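Local coordinates for protein SAP-like pentraxin (Limulus polyphemus, PDB 3FLP) that binds two calcium ions per subunit and, as an invertebrate lectin of the pentraxin family, probably recognises sugar ligands as a doubly stacked cyclic heptamer, at residues Q38-F43 and G161-L166; G72-G77 and I92-G97; V31-V36 and D170-T175; L22-T27 and I194-D199. All blocks are in the same frame, centred on the assembly; numbering follows the deposited sequence.

Contact 1: residues Q38-F43 and G161-L166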
loop_
_atom_site.group_PDB
_atom_site.type_symbol
_atom_site.label_atom_id
_atom_site.label_comp_id
_atom_site.label_asym_id
_atom_site.label_seq_id
_atom_site.Cartn_x
_atom_site.Cartn_y
_atom_site.Cartn_z
ATOM N N GLN A 38 10.571 -5.525 37.195
ATOM C CA GLN A 38 9.142 -5.810 37.313
ATOM C C GLN A 38 8.354 -4.574 37.724
ATOM O O GLN A 38 8.917 -3.590 38.199
ATOM C CB GLN A 38 8.857 -6.951 38.316
ATOM C CG GLN A 38 8.800 -6.541 39.778
ATOM C CD GLN A 38 10.141 -6.653 40.468
ATOM O OE1 GLN A 38 10.573 -7.746 40.835
ATOM N NE2 GLN A 38 10.816 -5.523 40.639
ATOM N N ARG A 39 7.044 -4.627 37.525
ATOM C CA ARG A 39 6.172 -3.524 37.901
ATOM C C ARG A 39 5.528 -3.919 39.230
ATOM O O ARG A 39 5.018 -5.033 39.373
ATOM C CB ARG A 39 5.119 -3.300 36.809
ATOM C CG ARG A 39 5.738 -2.816 35.490
ATOM C CD ARG A 39 4.823 -2.968 34.271
ATOM N NE ARG A 39 5.621 -2.823 33.057
ATOM C CZ ARG A 39 6.119 -1.666 32.622
ATOM N NH1 ARG A 39 5.883 -0.538 33.290
ATOM N NH2 ARG A 39 6.903 -1.641 31.548
ATOM N N ILE A 40 5.577 -3.020 40.207
ATOM C CA ILE A 40 5.006 -3.303 41.517
ATOM C C ILE A 40 4.158 -2.171 42.086
ATOM O O ILE A 40 4.397 -0.986 41.821
ATOM C CB ILE A 40 6.105 -3.627 42.578
ATOM C CG1 ILE A 40 7.124 -2.483 42.639
ATOM C CG2 ILE A 40 6.780 -4.952 42.257
ATOM C CD1 ILE A 40 8.158 -2.629 43.747
ATOM N N LYS A 41 3.158 -2.570 42.867
ATOM C CA LYS A 41 2.257 -1.653 43.550
ATOM C C LYS A 41 2.329 -2.131 44.997
ATOM O O LYS A 41 1.669 -3.093 45.374
ATOM C CB LYS A 41 0.830 -1.791 43.019
ATOM C CG LYS A 41 -0.183 -0.963 43.804
ATOM C CD LYS A 41 -1.610 -1.308 43.437
ATOM C CE LYS A 41 -1.913 -0.973 41.988
ATOM N NZ LYS A 41 -3.365 -1.167 41.692
ATOM N N PRO A 42 3.153 -1.471 45.825
ATOM C CA PRO A 42 3.297 -1.868 47.227
ATOM C C PRO A 42 2.120 -1.511 48.130
ATOM O O PRO A 42 1.495 -0.457 47.968
ATOM C CB PRO A 42 4.590 -1.171 47.635
ATOM C CG PRO A 42 4.513 0.115 46.863
ATOM C CD PRO A 42 4.017 -0.318 45.502
ATOM N N PHE A 43 1.822 -2.399 49.079
ATOM C CA PHE A 43 0.728 -2.177 50.024
ATOM C C PHE A 43 1.224 -1.706 51.392
ATOM O O PHE A 43 0.426 -1.257 52.212
ATOM C CB PHE A 43 -0.104 -3.449 50.214
ATOM C CG PHE A 43 -1.000 -3.786 49.046
ATOM C CD1 PHE A 43 -1.288 -2.838 48.061
ATOM C CD2 PHE A 43 -1.599 -5.040 48.957
ATOM C CE1 PHE A 43 -2.158 -3.141 47.007
ATOM C CE2 PHE A 43 -2.470 -5.349 47.909
ATOM C CZ PHE A 43 -2.749 -4.397 46.934
ATOM N N GLY A 161 1.241 -6.699 47.903
ATOM C CA GLY A 161 0.991 -5.701 46.885
ATOM C C GLY A 161 0.685 -6.400 45.579
ATOM O O GLY A 161 0.375 -7.591 45.566
ATOM N N GLU A 162 0.771 -5.666 44.476
ATOM C CA GLU A 162 0.500 -6.246 43.170
ATOM C C GLU A 162 1.785 -6.239 42.347
ATOM O O GLU A 162 2.596 -5.311 42.433
ATOM C CB GLU A 162 -0.618 -5.460 42.471
ATOM C CG GLU A 162 -1.908 -5.441 43.303
ATOM C CD GLU A 162 -3.011 -4.574 42.721
ATOM O OE1 GLU A 162 -2.782 -3.874 41.715
ATOM O OE2 GLU A 162 -4.119 -4.584 43.282
ATOM N N LEU A 163 1.972 -7.287 41.554
ATOM C CA LEU A 163 3.172 -7.406 40.741
ATOM C C LEU A 163 2.852 -7.877 39.327
ATOM O O LEU A 163 1.953 -8.689 39.118
ATOM C CB LEU A 163 4.144 -8.380 41.420
ATOM C CG LEU A 163 5.511 -8.629 40.790
ATOM C CD1 LEU A 163 6.503 -9.044 41.879
ATOM C CD2 LEU A 163 5.397 -9.691 39.706
ATOM N N SER A 164 3.585 -7.348 38.354
ATOM C CA SER A 164 3.393 -7.757 36.972
ATOM C C SER A 164 4.626 -7.471 36.125
ATOM O O SER A 164 5.539 -6.764 36.551
ATOM C CB SER A 164 2.167 -7.081 36.360
ATOM O OG SER A 164 2.498 -5.833 35.805
ATOM N N ASP A 165 4.657 -8.071 34.938
ATOM C CA ASP A 165 5.744 -7.882 33.982
ATOM C C ASP A 165 7.134 -8.185 34.563
ATOM O O ASP A 165 8.068 -7.398 34.407
ATOM C CB ASP A 165 5.694 -6.445 33.450
ATOM C CG ASP A 165 6.186 -6.322 32.018
ATOM O OD1 ASP A 165 6.754 -7.295 31.472
ATOM O OD2 ASP A 165 6.009 -5.229 31.440
ATOM N N LEU A 166 7.267 -9.329 35.231
ATOM C CA LEU A 166 8.551 -9.735 35.805
ATOM C C LEU A 166 9.444 -10.258 34.682
ATOM O O LEU A 166 9.096 -11.220 33.998
ATOM C CB LEU A 166 8.360 -10.840 36.849
ATOM C CG LEU A 166 9.631 -11.551 37.339
ATOM C CD1 LEU A 166 10.503 -10.580 38.166
ATOM C CD2 LEU A 166 9.232 -12.767 38.173
HETATM O O HOH W 1 8.551 -3.825 30.784
#
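Lys41 and Glu162 lie side by side on one face of the sheet and close a salt bridge. Lys41 NZ stands 2.8 Å from Glu162 OE1 and approaches it from above the carboxylate plane. Lys41 CG is anti to the backbone N (chi1 174°), and a bend at chi3 turns CE, which carries the ammonium group. On the same face Arg39 NE gives a nearly straight bond of 2.9 Å to Asp165 OD2. The oxygen lies close to the guanidinium plane and is met on its anti side. A water joins Arg39 NH2 to the same OD2. Two antiparallel strands, 33-42 and 161-169, carry these pairs in one sheet of the pentraxin beta-sandwich. Arg39 with Ser164 and Lys41 with Glu162 are hydrogen-bonded pairs. Their backbone bonds include Arg39 N to Ser164 O at 2.8 Å. On the inner face Ile40 CG2 meets Leu163 CD1 at 4.1 Å, and both side chains touch Ile50. Beyond the end of the strand, the Phe43 ring lays one face over Gly161 CA, 3.5 Å from the ring centroid. Gly161 adopts backbone angles suited to glycine, and a CB there would run into Lys41 O. Further out, Arg188 adds a second salt bridge to Asp165 OD2, while Gln167 binds OD1. Lys8 pairs with Glu162 OE1. Lys41 NZ also reaches Glu171 and Gln33 of a neighbouring subunit.

Contact 2: residues G72-G77 and I92-G97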
loop_
_atom_site.group_PDB
_atom_site.type_symbol
_atom_site.label_atom_id
_atom_site.label_comp_id
_atom_site.label_asym_id
_atom_site.label_seq_id
_atom_site.Cartn_x
_atom_site.Cartn_y
_atom_site.Cartn_z
ATOM N N GLY A 72 8.848 9.083 52.906
ATOM C CA GLY A 72 8.217 8.591 51.691
ATOM C C GLY A 72 9.185 8.149 50.600
ATOM O O GLY A 72 8.766 7.712 49.530
ATOM N N THR A 73 10.480 8.256 50.874
ATOM C CA THR A 73 11.523 7.875 49.921
ATOM C C THR A 73 11.638 6.366 49.728
ATOM O O THR A 73 11.606 5.600 50.694
ATOM C CB THR A 73 12.896 8.415 50.386
ATOM O OG1 THR A 73 12.908 9.840 50.264
ATOM C CG2 THR A 73 14.021 7.839 49.559
ATOM N N LEU A 74 11.783 5.944 48.477
ATOM C CA LEU A 74 11.919 4.526 48.164
ATOM C C LEU A 74 13.343 4.033 48.393
ATOM O O LEU A 74 14.304 4.679 47.987
ATOM C CB LEU A 74 11.543 4.253 46.708
ATOM C CG LEU A 74 11.750 2.806 46.236
ATOM C CD1 LEU A 74 10.822 1.861 46.993
ATOM C CD2 LEU A 74 11.496 2.716 44.743
ATOM N N ASN A 75 13.466 2.890 49.054
ATOM C CA ASN A 75 14.764 2.281 49.299
ATOM C C ASN A 75 14.743 0.867 48.720
ATOM O O ASN A 75 13.884 0.055 49.062
ATOM C CB ASN A 75 15.067 2.242 50.797
ATOM C CG ASN A 75 16.052 3.312 51.214
ATOM O OD1 ASN A 75 15.841 4.505 50.970
ATOM N ND2 ASN A 75 17.139 2.891 51.851
ATOM N N LEU A 76 15.683 0.582 47.827
ATOM C CA LEU A 76 15.748 -0.729 47.200
ATOM C C LEU A 76 16.959 -1.486 47.713
ATOM O O LEU A 76 18.080 -0.973 47.706
ATOM C CB LEU A 76 15.811 -0.589 45.675
ATOM C CG LEU A 76 14.600 0.102 45.036
ATOM C CD1 LEU A 76 14.867 0.357 43.559
ATOM C CD2 LEU A 76 13.350 -0.769 45.229
ATOM N N GLY A 77 16.723 -2.712 48.162
ATOM C CA GLY A 77 17.804 -3.510 48.690
ATOM C C GLY A 77 18.116 -4.767 47.911
ATOM O O GLY A 77 17.280 -5.300 47.176
ATOM N N ILE A 92 12.429 9.356 44.731
ATOM C CA ILE A 92 11.030 9.330 44.339
ATOM C C ILE A 92 10.160 9.025 45.548
ATOM O O ILE A 92 10.458 8.120 46.327
ATOM C CB ILE A 92 10.764 8.278 43.219
ATOM C CG1 ILE A 92 9.299 8.346 42.775
ATOM C CG2 ILE A 92 11.091 6.880 43.710
ATOM C CD1 ILE A 92 8.982 7.482 41.561
ATOM N N GLU A 93 9.096 9.802 45.720
ATOM C CA GLU A 93 8.199 9.590 46.841
ATOM C C GLU A 93 7.216 8.482 46.496
ATOM O O GLU A 93 6.560 8.524 45.460
ATOM C CB GLU A 93 7.446 10.874 47.187
ATOM C CG GLU A 93 6.478 10.688 48.340
ATOM C CD GLU A 93 6.167 11.978 49.064
ATOM O OE1 GLU A 93 5.841 12.980 48.391
ATOM O OE2 GLU A 93 6.241 11.986 50.312
ATOM N N ILE A 94 7.127 7.487 47.370
ATOM C CA ILE A 94 6.241 6.361 47.149
ATOM C C ILE A 94 4.863 6.547 47.770
ATOM O O ILE A 94 4.733 6.898 48.941
ATOM C CB ILE A 94 6.839 5.039 47.721
ATOM C CG1 ILE A 94 8.101 4.645 46.945
ATOM C CG2 ILE A 94 5.794 3.920 47.661
ATOM C CD1 ILE A 94 7.850 4.289 45.478
ATOM N N GLU A 95 3.836 6.313 46.965
ATOM C CA GLU A 95 2.465 6.382 47.441
ATOM C C GLU A 95 1.981 4.944 47.390
ATOM O O GLU A 95 1.864 4.368 46.305
ATOM C CB GLU A 95 1.600 7.248 46.523
ATOM C CG GLU A 95 1.949 8.730 46.541
ATOM C CD GLU A 95 2.023 9.294 47.954
ATOM O OE1 GLU A 95 1.103 9.019 48.764
ATOM O OE2 GLU A 95 3.002 10.017 48.249
ATOM N N LEU A 96 1.732 4.353 48.556
ATOM C CA LEU A 96 1.260 2.973 48.600
ATOM C C LEU A 96 0.002 2.877 47.747
ATOM O O LEU A 96 -0.856 3.762 47.792
ATOM C CB LEU A 96 0.959 2.545 50.039
ATOM C CG LEU A 96 2.140 2.555 51.018
ATOM C CD1 LEU A 96 1.666 2.138 52.411
ATOM C CD2 LEU A 96 3.231 1.609 50.526
ATOM N N GLY A 97 -0.098 1.817 46.953
ATOM C CA GLY A 97 -1.256 1.659 46.097
ATOM C C GLY A 97 -1.025 2.140 44.671
ATOM O O GLY A 97 -1.884 1.939 43.812
#
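Gly72 and Ile94 are joined by a nearly straight backbone bond, Ile94 N to Gly72 O at 2.7 Å. A second, weak backbone bond runs from Leu74 N to Ile92 O at 3.3 Å. Between them Thr73 and Glu93 form an antiparallel, non-hydrogen-bonded pair. This short ladder lies at the beginning of strand 73-80, in the seven-stranded sheet of the pentraxin beta-sandwich. The chain turns a corner at Ile92 and then runs on toward strand 100-107 of the other sheet. Gly72 O also receives a CA-H...O contact from Glu93 CA. Gly72 itself has backbone angles that call for glycine, and a CB there would clash with Glu93 OE2. Leu74 and Ile94 carry the apolar part of the contact. Their side chains cross at a slant. Ile94 CG1 is anti to the carbonyl carbon (chi1 -66°) and presses against Leu74 CB at 3.5 Å, tighter than a usual carbon contact. Ile94 CD1 lies beyond it, 4.0 Å from Leu74 CD2. Around this pair, Met66 touches Leu74, and Val68 and Tyr100 touch Ile94. Tyr100 OH accepts a bond from Glu95 N, and Glu95 OE1 pairs with Arg112 of a neighbouring subunit. Ile92 approaches Leu74 with a single branch: its CG2 rests 4.0 Å from Leu74 CB.

Contact 3: residues V31-V36 and D170-T175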
loop_
_atom_site.group_PDB
_atom_site.type_symbol
_atom_site.label_atom_id
_atom_site.label_comp_id
_atom_site.label_asym_id
_atom_site.label_seq_id
_atom_site.Cartn_x
_atom_site.Cartn_y
_atom_site.Cartn_z
ATOM N N VAL A 31 24.623 -18.464 37.167
ATOM C CA VAL A 31 24.744 -17.127 36.580
ATOM C C VAL A 31 25.812 -16.320 37.301
ATOM O O VAL A 31 26.043 -16.514 38.497
ATOM C CB VAL A 31 23.416 -16.306 36.679
ATOM C CG1 VAL A 31 22.271 -17.036 35.967
ATOM C CG2 VAL A 31 23.066 -16.051 38.143
ATOM N N ARG A 32 26.473 -15.424 36.576
ATOM C CA ARG A 32 27.456 -14.573 37.219
ATOM C C ARG A 32 26.945 -13.138 37.245
ATOM O O ARG A 32 27.557 -12.257 37.840
ATOM C CB ARG A 32 28.835 -14.678 36.554
ATOM C CG ARG A 32 28.883 -14.709 35.052
ATOM C CD ARG A 32 30.348 -14.627 34.611
ATOM N NE ARG A 32 31.146 -15.792 35.004
ATOM C CZ ARG A 32 32.475 -15.779 35.132
ATOM N NH1 ARG A 32 33.157 -14.662 34.915
ATOM N NH2 ARG A 32 33.131 -16.884 35.449
ATOM N N GLN A 33 25.787 -12.932 36.621
ATOM C CA GLN A 33 25.134 -11.629 36.563
ATOM C C GLN A 33 23.624 -11.839 36.534
ATOM O O GLN A 33 23.136 -12.865 36.061
ATOM C CB GLN A 33 25.535 -10.863 35.299
ATOM C CG GLN A 33 27.012 -10.547 35.170
ATOM C CD GLN A 33 27.330 -9.865 33.848
ATOM O OE1 GLN A 33 26.966 -10.363 32.777
ATOM N NE2 GLN A 33 28.010 -8.733 33.914
ATOM N N LEU A 34 22.880 -10.858 37.022
ATOM C CA LEU A 34 21.438 -10.978 37.031
ATOM C C LEU A 34 20.752 -9.622 37.073
ATOM O O LEU A 34 21.152 -8.732 37.825
ATOM C CB LEU A 34 21.001 -11.817 38.235
ATOM C CG LEU A 34 19.654 -12.533 38.153
ATOM C CD1 LEU A 34 19.708 -13.628 37.083
ATOM C CD2 LEU A 34 19.338 -13.148 39.512
ATOM N N THR A 35 19.726 -9.460 36.244
ATOM C CA THR A 35 18.948 -8.229 36.231
ATOM C C THR A 35 17.492 -8.651 36.416
ATOM O O THR A 35 16.955 -9.438 35.626
ATOM C CB THR A 35 19.082 -7.447 34.897
ATOM O OG1 THR A 35 20.439 -7.019 34.716
ATOM C CG2 THR A 35 18.176 -6.214 34.911
ATOM N N VAL A 36 16.863 -8.145 37.471
ATOM C CA VAL A 36 15.470 -8.470 37.758
ATOM C C VAL A 36 14.653 -7.181 37.679
ATOM O O VAL A 36 14.873 -6.240 38.447
ATOM C CB VAL A 36 15.316 -9.101 39.169
ATOM C CG1 VAL A 36 13.844 -9.436 39.442
ATOM C CG2 VAL A 36 16.177 -10.361 39.273
ATOM N N ASP A 170 20.209 -12.946 32.557
ATOM C CA ASP A 170 21.419 -13.375 33.253
ATOM C C ASP A 170 22.597 -12.501 32.806
ATOM O O ASP A 170 23.725 -12.965 32.627
ATOM C CB ASP A 170 21.688 -14.864 32.996
ATOM C CG ASP A 170 21.967 -15.176 31.539
ATOM O OD1 ASP A 170 21.609 -14.376 30.658
ATOM O OD2 ASP A 170 22.544 -16.251 31.273
ATOM N N GLU A 171 22.303 -11.218 32.619
ATOM C CA GLU A 171 23.291 -10.224 32.219
ATOM C C GLU A 171 23.040 -8.978 33.053
ATOM O O GLU A 171 21.983 -8.849 33.666
ATOM C CB GLU A 171 23.157 -9.881 30.727
ATOM C CG GLU A 171 23.540 -11.031 29.789
ATOM C CD GLU A 171 24.050 -10.547 28.440
ATOM O OE1 GLU A 171 24.823 -9.567 28.420
ATOM O OE2 GLU A 171 23.698 -11.153 27.405
ATOM N N ALA A 172 24.015 -8.075 33.092
ATOM C CA ALA A 172 23.874 -6.833 33.846
ATOM C C ALA A 172 23.524 -5.716 32.868
ATOM O O ALA A 172 24.410 -5.083 32.295
ATOM C CB ALA A 172 25.170 -6.501 34.571
ATOM N N LEU A 173 22.225 -5.494 32.680
ATOM C CA LEU A 173 21.726 -4.474 31.771
ATOM C C LEU A 173 22.284 -3.078 32.056
ATOM O O LEU A 173 22.528 -2.717 33.208
ATOM C CB LEU A 173 20.191 -4.460 31.819
ATOM C CG LEU A 173 19.451 -5.351 30.806
ATOM C CD1 LEU A 173 19.964 -6.764 30.851
ATOM C CD2 LEU A 173 17.951 -5.315 31.089
ATOM N N THR A 174 22.498 -2.305 30.995
ATOM C CA THR A 174 23.012 -0.948 31.137
ATOM C C THR A 174 21.892 0.006 31.551
ATOM O O THR A 174 20.707 -0.330 31.498
ATOM C CB THR A 174 23.598 -0.406 29.816
ATOM O OG1 THR A 174 22.541 -0.296 28.849
ATOM C CG2 THR A 174 24.714 -1.336 29.277
ATOM N N THR A 175 22.284 1.203 31.956
ATOM C CA THR A 175 21.343 2.228 32.360
ATOM C C THR A 175 20.361 2.510 31.227
ATOM O O THR A 175 19.152 2.604 31.454
ATOM C CB THR A 175 22.102 3.515 32.746
ATOM O OG1 THR A 175 22.762 3.296 33.999
ATOM C CG2 THR A 175 21.162 4.705 32.855
HETATM O O HOH W 2 25.710 -14.748 33.953
HETATM O O HOH W 3 26.395 -7.688 31.306
#
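Thr35 and Leu173 cross at about a right angle, and the Thr35 hydroxyl ties strand 33-42 to the 170-175 loop. Thr35 OG1 is anti to the carbonyl carbon (chi1 -64°) and takes two bonds. It donates to Glu171 O at 2.6 Å, in the carbonyl plane and on a lone pair. It accepts from Leu173 N at 3.1 Å, with an N-H...O angle of 164°. The methyl group of Thr35 faces the Leu173 side chain: Thr35 CG2 lies 3.9 Å from Leu173 CD2. Gln33 points toward residues 170-175, and its chain is extended beyond CG. Its amide end lies near Ala172, with NE2 3.7 Å from Ala172 CB. A water bridges Gln33 OE1 and Ala172 N. Val31 CG1 touches Asp170 CB at 3.7 Å as the two side chains pass at an angle. A second water links Arg32 N to Asp170 O. The Asp170 carboxylate has its own partner, Asn192, which binds OD1. The polar ends of Gln33 and Glu171 face a neighbouring subunit. Glu171 binds Trp99 and His213 of that subunit, and Gln33 NE2 binds its Gly97 O. This is consistent with an interface within the cyclic assembly. Within the chain, residues 170-175 leave strand 161-169 and pass over the start of strand 33-42. Thr35 and Ala172 also touch strand 100-107 of the same sheet. Thr174 then takes the N-cap position of helix 175-182, the only helix found in the chain.

Contact 4: residues L22-T27 and I194-D199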
loop_
_atom_site.group_PDB
_atom_site.type_symbol
_atom_site.label_atom_id
_atom_site.label_comp_id
_atom_site.label_asym_id
_atom_site.label_seq_id
_atom_site.Cartn_x
_atom_site.Cartn_y
_atom_site.Cartn_z
ATOM N N LEU A 22 4.539 -17.242 44.849
ATOM C CA LEU A 22 4.692 -17.909 43.568
ATOM C C LEU A 22 6.027 -18.640 43.668
ATOM O O LEU A 22 6.946 -18.164 44.336
ATOM C CB LEU A 22 4.787 -16.902 42.418
ATOM C CG LEU A 22 3.736 -15.806 42.242
ATOM C CD1 LEU A 22 4.002 -15.076 40.918
ATOM C CD2 LEU A 22 2.352 -16.412 42.238
ATOM N N ARG A 23 6.128 -19.794 43.021
ATOM C CA ARG A 23 7.376 -20.544 43.002
ATOM C C ARG A 23 7.547 -21.032 41.573
ATOM O O ARG A 23 6.698 -21.762 41.053
ATOM C CB ARG A 23 7.337 -21.745 43.954
ATOM C CG ARG A 23 8.694 -22.464 44.058
ATOM C CD ARG A 23 8.641 -23.706 44.952
ATOM N NE ARG A 23 7.983 -24.826 44.283
ATOM C CZ ARG A 23 6.855 -25.394 44.695
ATOM N NH1 ARG A 23 6.242 -24.955 45.784
ATOM N NH2 ARG A 23 6.332 -26.401 44.012
ATOM N N PHE A 24 8.630 -20.623 40.927
ATOM C CA PHE A 24 8.848 -21.054 39.557
ATOM C C PHE A 24 9.211 -22.526 39.497
ATOM O O PHE A 24 10.015 -23.017 40.290
ATOM C CB PHE A 24 9.904 -20.183 38.888
ATOM C CG PHE A 24 9.398 -18.817 38.537
ATOM C CD1 PHE A 24 9.292 -17.830 39.510
ATOM C CD2 PHE A 24 8.957 -18.538 37.247
ATOM C CE1 PHE A 24 8.749 -16.575 39.206
ATOM C CE2 PHE A 24 8.409 -17.282 36.929
ATOM C CZ PHE A 24 8.306 -16.302 37.915
ATOM N N MET A 25 8.582 -23.225 38.559
ATOM C CA MET A 25 8.779 -24.658 38.380
ATOM C C MET A 25 10.189 -25.061 37.966
ATOM O O MET A 25 10.675 -26.099 38.386
ATOM C CB MET A 25 7.773 -25.194 37.359
ATOM C CG MET A 25 6.314 -25.054 37.784
ATOM S SD MET A 25 5.943 -26.038 39.259
ATOM C CE MET A 25 5.911 -27.678 38.552
ATOM N N GLN A 26 10.843 -24.241 37.148
ATOM C CA GLN A 26 12.185 -24.551 36.684
ATOM C C GLN A 26 13.242 -23.778 37.465
ATOM O O GLN A 26 13.116 -22.569 37.674
ATOM C CB GLN A 26 12.291 -24.240 35.181
ATOM C CG GLN A 26 13.620 -24.602 34.534
ATOM C CD GLN A 26 13.596 -24.446 33.018
ATOM O OE1 GLN A 26 12.865 -23.614 32.483
ATOM N NE2 GLN A 26 14.407 -25.234 32.321
ATOM N N THR A 27 14.276 -24.482 37.917
ATOM C CA THR A 27 15.350 -23.829 38.657
ATOM C C THR A 27 16.216 -23.055 37.667
ATOM O O THR A 27 16.245 -23.362 36.473
ATOM C CB THR A 27 16.230 -24.852 39.420
ATOM O OG1 THR A 27 16.863 -25.738 38.489
ATOM C CG2 THR A 27 15.383 -25.658 40.389
ATOM N N ILE A 194 13.841 -15.506 32.917
ATOM C CA ILE A 194 12.426 -15.576 33.267
ATOM C C ILE A 194 11.678 -14.529 32.453
ATOM O O ILE A 194 12.040 -13.354 32.457
ATOM C CB ILE A 194 12.160 -15.280 34.769
ATOM C CG1 ILE A 194 12.631 -16.450 35.634
ATOM C CG2 ILE A 194 10.667 -15.046 35.001
ATOM C CD1 ILE A 194 12.388 -16.231 37.123
ATOM N N SER A 195 10.652 -14.971 31.735
ATOM C CA SER A 195 9.821 -14.076 30.948
ATOM C C SER A 195 8.421 -14.219 31.537
ATOM O O SER A 195 7.864 -15.312 31.555
ATOM C CB SER A 195 9.823 -14.482 29.471
ATOM O OG SER A 195 8.946 -13.648 28.727
ATOM N N TRP A 196 7.870 -13.114 32.033
ATOM C CA TRP A 196 6.558 -13.116 32.661
ATOM C C TRP A 196 5.488 -13.890 31.891
ATOM O O TRP A 196 5.234 -13.625 30.720
ATOM C CB TRP A 196 6.084 -11.679 32.879
ATOM C CG TRP A 196 4.872 -11.567 33.772
ATOM C CD1 TRP A 196 3.739 -10.843 33.531
ATOM C CD2 TRP A 196 4.721 -12.119 35.086
ATOM N NE1 TRP A 196 2.896 -10.900 34.617
ATOM C CE2 TRP A 196 3.475 -11.674 35.587
ATOM C CE3 TRP A 196 5.520 -12.940 35.892
ATOM C CZ2 TRP A 196 3.012 -12.022 36.858
ATOM C CZ3 TRP A 196 5.059 -13.287 37.155
ATOM C CH2 TRP A 196 3.817 -12.826 37.626
ATOM N N MET A 197 4.868 -14.847 32.577
ATOM C CA MET A 197 3.814 -15.675 32.012
ATOM C C MET A 197 4.272 -16.642 30.910
ATOM O O MET A 197 3.438 -17.276 30.257
ATOM C CB MET A 197 2.671 -14.789 31.499
ATOM C CG MET A 197 2.051 -13.876 32.562
ATOM S SD MET A 197 1.491 -14.749 34.060
ATOM C CE MET A 197 -0.002 -15.623 33.445
ATOM N N GLU A 198 5.578 -16.747 30.689
ATOM C CA GLU A 198 6.098 -17.684 29.693
ATOM C C GLU A 198 6.910 -18.770 30.404
ATOM O O GLU A 198 7.329 -19.747 29.793
ATOM C CB GLU A 198 6.972 -16.977 28.646
ATOM C CG GLU A 198 6.221 -15.940 27.804
ATOM C CD GLU A 198 6.989 -15.500 26.559
ATOM O OE1 GLU A 198 8.219 -15.289 26.645
ATOM O OE2 GLU A 198 6.358 -15.354 25.491
ATOM N N ASP A 199 7.135 -18.576 31.701
ATOM C CA ASP A 199 7.855 -19.538 32.524
ATOM C C ASP A 199 6.908 -19.927 33.658
ATOM O O ASP A 199 6.513 -19.098 34.476
ATOM C CB ASP A 199 9.150 -18.913 33.057
ATOM C CG ASP A 199 10.230 -18.805 31.977
ATOM O OD1 ASP A 199 10.726 -19.863 31.531
ATOM O OD2 ASP A 199 10.572 -17.673 31.567
HETATM O O HOH W 4 10.489 -22.235 32.958
#
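Phe24 and Ile194 reach toward each other tip to tip across the pentraxin beta-sandwich, Phe24 from strand 21-24 of one sheet and Ile194 from the short strand 194-195 of the other. The bump is Ile194 CD1. It sits over the centre of one Phe24 face, 3.9 Å from the centroid and almost on the ring normal. This is a CH-pi contact. Chi1 (-72°) sets Ile194 CG1 anti to the carbonyl carbon, and an extended chi2 (180°) carries CD1 out over the ring. The other branch, CG2, touches the ring atoms CE2 and CZ, with Phe24 CE2 3.7 Å from Ile194 CG2. Asp199 O comes against the same CE2 at 3.6 Å, at an oblique angle. Leu22 CD1 is the second bump. It abuts the rim of the Trp196 indole in the ring plane, 4.0 Å from CH2, and the two side chains cross at about a right angle. Phe24 CZ also lies at that edge. Met197 SD lies over one face of the indole. Phe201 meets both rings, nearly parallel to Trp196 and more steeply inclined to Phe24. Trp196 NE1 binds Val7 O. Asp199 holds the turn that follows strand 194-195: Ser195 N donates to Asp199 OD2 at 2.7 Å. Gln26 NE2 pairs with Thr27 O of a neighbouring subunit. A single water donates to both Gln26 OE1 and Asp199 OD1, 2.8 Å from each.

In the fold
From the N terminus the chain enters contact 4 at 22-27, contact 3 at 31-36 and contact 1 at 38-43. Contact 2 opens at 72-77 and closes its short loop at 92-97, joining the start of strand 73-80 to the crossing toward strand 100-107. The chain then closes contact 1 at 161-166, pairing strands 33-42 and 161-169; contact 3 at 170-175, laying the pre-helix loop on strand 33-42; and contact 4 at 194-199, tying the two sheets together. The loops are nested, contact 2 innermost and contact 4 outermost, and none cross. Leu166 of contact 1 packs on Val36, Phe24 and Trp196. Gly97 N probably bonds to Pro42 O, linking contacts 1 and 2.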